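Local structure of putative periplasmic or exported protein (Salmonella enterica subsp. enterica serovar Typhimurium, 4GQZ) at the interface of chains A and B. The protein binds copper in the bacterial periplasm, probably contributing to copper resistance, and forms a V-shaped dimer. Residues are numbered along the deposited sequence; one frame, centred on the assembly and turned at random. Chains: chain A/B, Putative periplasmic or exported protein.

The interface of chains A and B. Residues chain A 4, 6, 56-58; chain B 6, 56-58.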
ATOM      1  N   SER A   4       7.256  -8.124  17.893  1.00 31.00           N
ATOM      2  CA  SER A   4       7.859  -6.848  18.259  1.00 27.58           C
ATOM      3  C   SER A   4       6.861  -5.978  19.004  1.00 26.90           C
ATOM      4  O   SER A   4       5.667  -6.296  19.057  1.00 26.84           O
ATOM      5  CB  SER A   4       8.319  -6.106  17.010  1.00 26.32           C
ATOM      6  OG  SER A   4       7.271  -5.997  16.067  1.00 25.06           O
ATOM      7  N   GLU A   6       6.009  -3.222  17.846  1.00 22.25           N
ATOM      8  CA  GLU A   6       5.193  -2.753  16.721  1.00 22.51           C
ATOM      9  C   GLU A   6       4.078  -3.730  16.331  1.00 21.93           C
ATOM     10  O   GLU A   6       2.931  -3.323  16.157  1.00 22.63           O
ATOM     11  CB  GLU A   6       6.079  -2.454  15.503  1.00 20.60           C
ATOM     12  CG  GLU A   6       5.311  -1.937  14.290  1.00 20.20           C
ATOM     13  CD  GLU A   6       5.089  -2.987  13.213  1.00 23.08           C
ATOM     14  OE1 GLU A   6       5.764  -4.041  13.221  1.00 19.59           O
ATOM     15  OE2 GLU A   6       4.243  -2.733  12.336  1.00 21.60           O
ATOM     16  N   TYR A  56       6.086   3.962  15.674  1.00 17.40           N
ATOM     17  CA  TYR A  56       6.095   2.904  14.670  1.00 17.16           C
ATOM     18  C   TYR A  56       5.792   3.572  13.346  1.00 19.33           C
ATOM     19  O   TYR A  56       5.052   4.554  13.304  1.00 16.82           O
ATOM     20  CB  TYR A  56       5.012   1.881  15.008  1.00 17.10           C
ATOM     21  CG  TYR A  56       5.086   1.450  16.459  1.00 19.22           C
ATOM     22  CD1 TYR A  56       6.142   0.668  16.905  1.00 18.38           C
ATOM     23  CD2 TYR A  56       4.133   1.859  17.384  1.00 19.13           C
ATOM     24  CE1 TYR A  56       6.236   0.274  18.226  1.00 20.63           C
ATOM     25  CE2 TYR A  56       4.224   1.473  18.719  1.00 21.36           C
ATOM     26  CZ  TYR A  56       5.281   0.678  19.130  1.00 23.18           C
ATOM     27  OH  TYR A  56       5.401   0.278  20.453  1.00 24.00           O
ATOM     28  N   THR A  57       6.373   3.059  12.268  1.00 17.15           N
ATOM     29  CA  THR A  57       6.185   3.658  10.956  1.00 18.86           C
ATOM     30  C   THR A  57       5.700   2.613   9.974  1.00 18.74           C
ATOM     31  O   THR A  57       6.369   1.594   9.749  1.00 20.21           O
ATOM     32  CB  THR A  57       7.497   4.250  10.432  1.00 21.43           C
ATOM     33  OG1 THR A  57       8.535   3.272  10.560  1.00 21.97           O
ATOM     34  CG2 THR A  57       7.889   5.470  11.253  1.00 21.38           C
ATOM     35  N   LEU A  58       4.535   2.858   9.385  1.00 17.02           N
ATOM     36  CA  LEU A  58       3.983   1.937   8.405  1.00 17.38           C
ATOM     37  C   LEU A  58       4.004   2.631   7.045  1.00 16.84           C
ATOM     38  O   LEU A  58       3.302   3.616   6.842  1.00 18.29           O
ATOM     39  CB  LEU A  58       2.545   1.547   8.766  1.00 18.15           C
ATOM     40  CG  LEU A  58       2.173   1.148  10.202  1.00 20.29           C
ATOM     41  CD1 LEU A  58       0.694   0.756  10.314  1.00 19.85           C
ATOM     42  CD2 LEU A  58       3.036   0.039  10.746  1.00 21.73           C
TER
ATOM     43  N   GLU B   6      11.431  -1.452  15.026  1.00 19.73           N
ATOM     44  CA  GLU B   6      10.869  -1.624  13.693  1.00 19.06           C
ATOM     45  C   GLU B   6      11.295  -0.491  12.785  1.00 20.10           C
ATOM     46  O   GLU B   6      11.764  -0.720  11.659  1.00 19.95           O
ATOM     47  CB  GLU B   6       9.333  -1.722  13.761  1.00 18.37           C
ATOM     48  CG  GLU B   6       8.639  -1.799  12.385  1.00 20.28           C
ATOM     49  CD  GLU B   6       8.151  -0.439  11.891  1.00 20.48           C
ATOM     50  OE1 GLU B   6       7.840   0.422  12.743  1.00 18.84           O
ATOM     51  OE2 GLU B   6       8.068  -0.235  10.651  1.00 20.79           O
ATOM     52  N   TYR B  56       8.655  -7.926  12.648  1.00 22.87           N
ATOM     53  CA  TYR B  56       7.950  -6.682  12.370  1.00 21.40           C
ATOM     54  C   TYR B  56       6.968  -6.970  11.267  1.00 21.58           C
ATOM     55  O   TYR B  56       7.257  -7.795  10.399  1.00 20.71           O
ATOM     56  CB  TYR B  56       8.935  -5.601  11.923  1.00 20.48           C
ATOM     57  CG  TYR B  56      10.128  -5.473  12.854  1.00 20.80           C
ATOM     58  CD1 TYR B  56       9.955  -5.148  14.189  1.00 20.82           C
ATOM     59  CD2 TYR B  56      11.425  -5.684  12.388  1.00 20.96           C
ATOM     60  CE1 TYR B  56      11.053  -5.043  15.058  1.00 21.59           C
ATOM     61  CE2 TYR B  56      12.523  -5.580  13.237  1.00 23.38           C
ATOM     62  CZ  TYR B  56      12.322  -5.259  14.570  1.00 23.74           C
ATOM     63  OH  TYR B  56      13.411  -5.165  15.398  1.00 25.84           O
ATOM     64  N   THR B  57       5.809  -6.314  11.299  1.00 20.24           N
ATOM     65  CA  THR B  57       4.784  -6.523  10.275  1.00 20.90           C
ATOM     66  C   THR B  57       4.339  -5.225   9.622  1.00 22.99           C
ATOM     67  O   THR B  57       3.868  -4.303  10.298  1.00 22.63           O
ATOM     68  CB  THR B  57       3.532  -7.231  10.830  1.00 24.08           C
ATOM     69  OG1 THR B  57       2.997  -6.476  11.925  1.00 28.51           O
ATOM     70  CG2 THR B  57       3.872  -8.638  11.300  1.00 25.75           C
ATOM     71  N   LEU B  58       4.482  -5.156   8.301  1.00 19.61           N
ATOM     72  CA  LEU B  58       4.084  -3.974   7.558  1.00 18.89           C
ATOM     73  C   LEU B  58       2.871  -4.338   6.715  1.00 20.09           C
ATOM     74  O   LEU B  58       2.935  -5.255   5.896  1.00 19.53           O
ATOM     75  CB  LEU B  58       5.217  -3.502   6.654  1.00 19.44           C
ATOM     76  CG  LEU B  58       6.590  -3.241   7.270  1.00 21.23           C
ATOM     77  CD1 LEU B  58       7.567  -2.717   6.216  1.00 21.91           C
ATOM     78  CD2 LEU B  58       6.506  -2.287   8.453  1.00 22.38           C
TER
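A:Glu6, in the first turn of helix 5-12, reaches the extended backbone at B:Thr57 in strand 55-59, and B:Glu6 does the same at A:Thr57 in strand 54-59. This two-fold patch is part of the interface of the V-shaped dimer. A:Glu6 OE1 accepts a hydrogen bond from the backbone N of B:Thr57 (3.0 Å, 161° at H) through its syn lone pair, the one facing the other carboxylate oxygen. The twin runs from A:Thr57 N to B:Glu6 OE1 at 3.1 Å and is straighter, 169° at H. The second oxygen of each carboxylate meets the carbonyl of the same threonine: A:Glu6 OE2 lies 2.6 Å from B:Thr57 O, and B:Glu6 OE2 lies 2.7 Å from A:Thr57 O. An ionised carboxylate oxygen and a carbonyl oxygen can only accept and would repel at this separation, so each glutamate is probably protonated and donates through OE2; the proton itself is not seen. Each carboxyl group would then grip both the N-H and the C=O of one residue, reading backbone and not the threonine side chain. With CG anti to the backbone N (chi1 -179° in chain A), the glutamate chain leaves its helix and bends at chi2 to bring the carboxyl group to the strand. The two glutamate side chains pass each other at a slant, A:Glu6 CB 3.8 Å from B:Glu6 CB, with their carboxyl planes clearly turned against each other. Nearby, A:Ser4 meets the rim of the B:Tyr56 ring, its CB 3.4 Å from CD1 and also beside CE1, with OG reaching CD1 as well. Within chain B, the CA of B:Glu6 rests on a face of the same tyrosine ring, 3.6 Å from its plane and displaced from the centre.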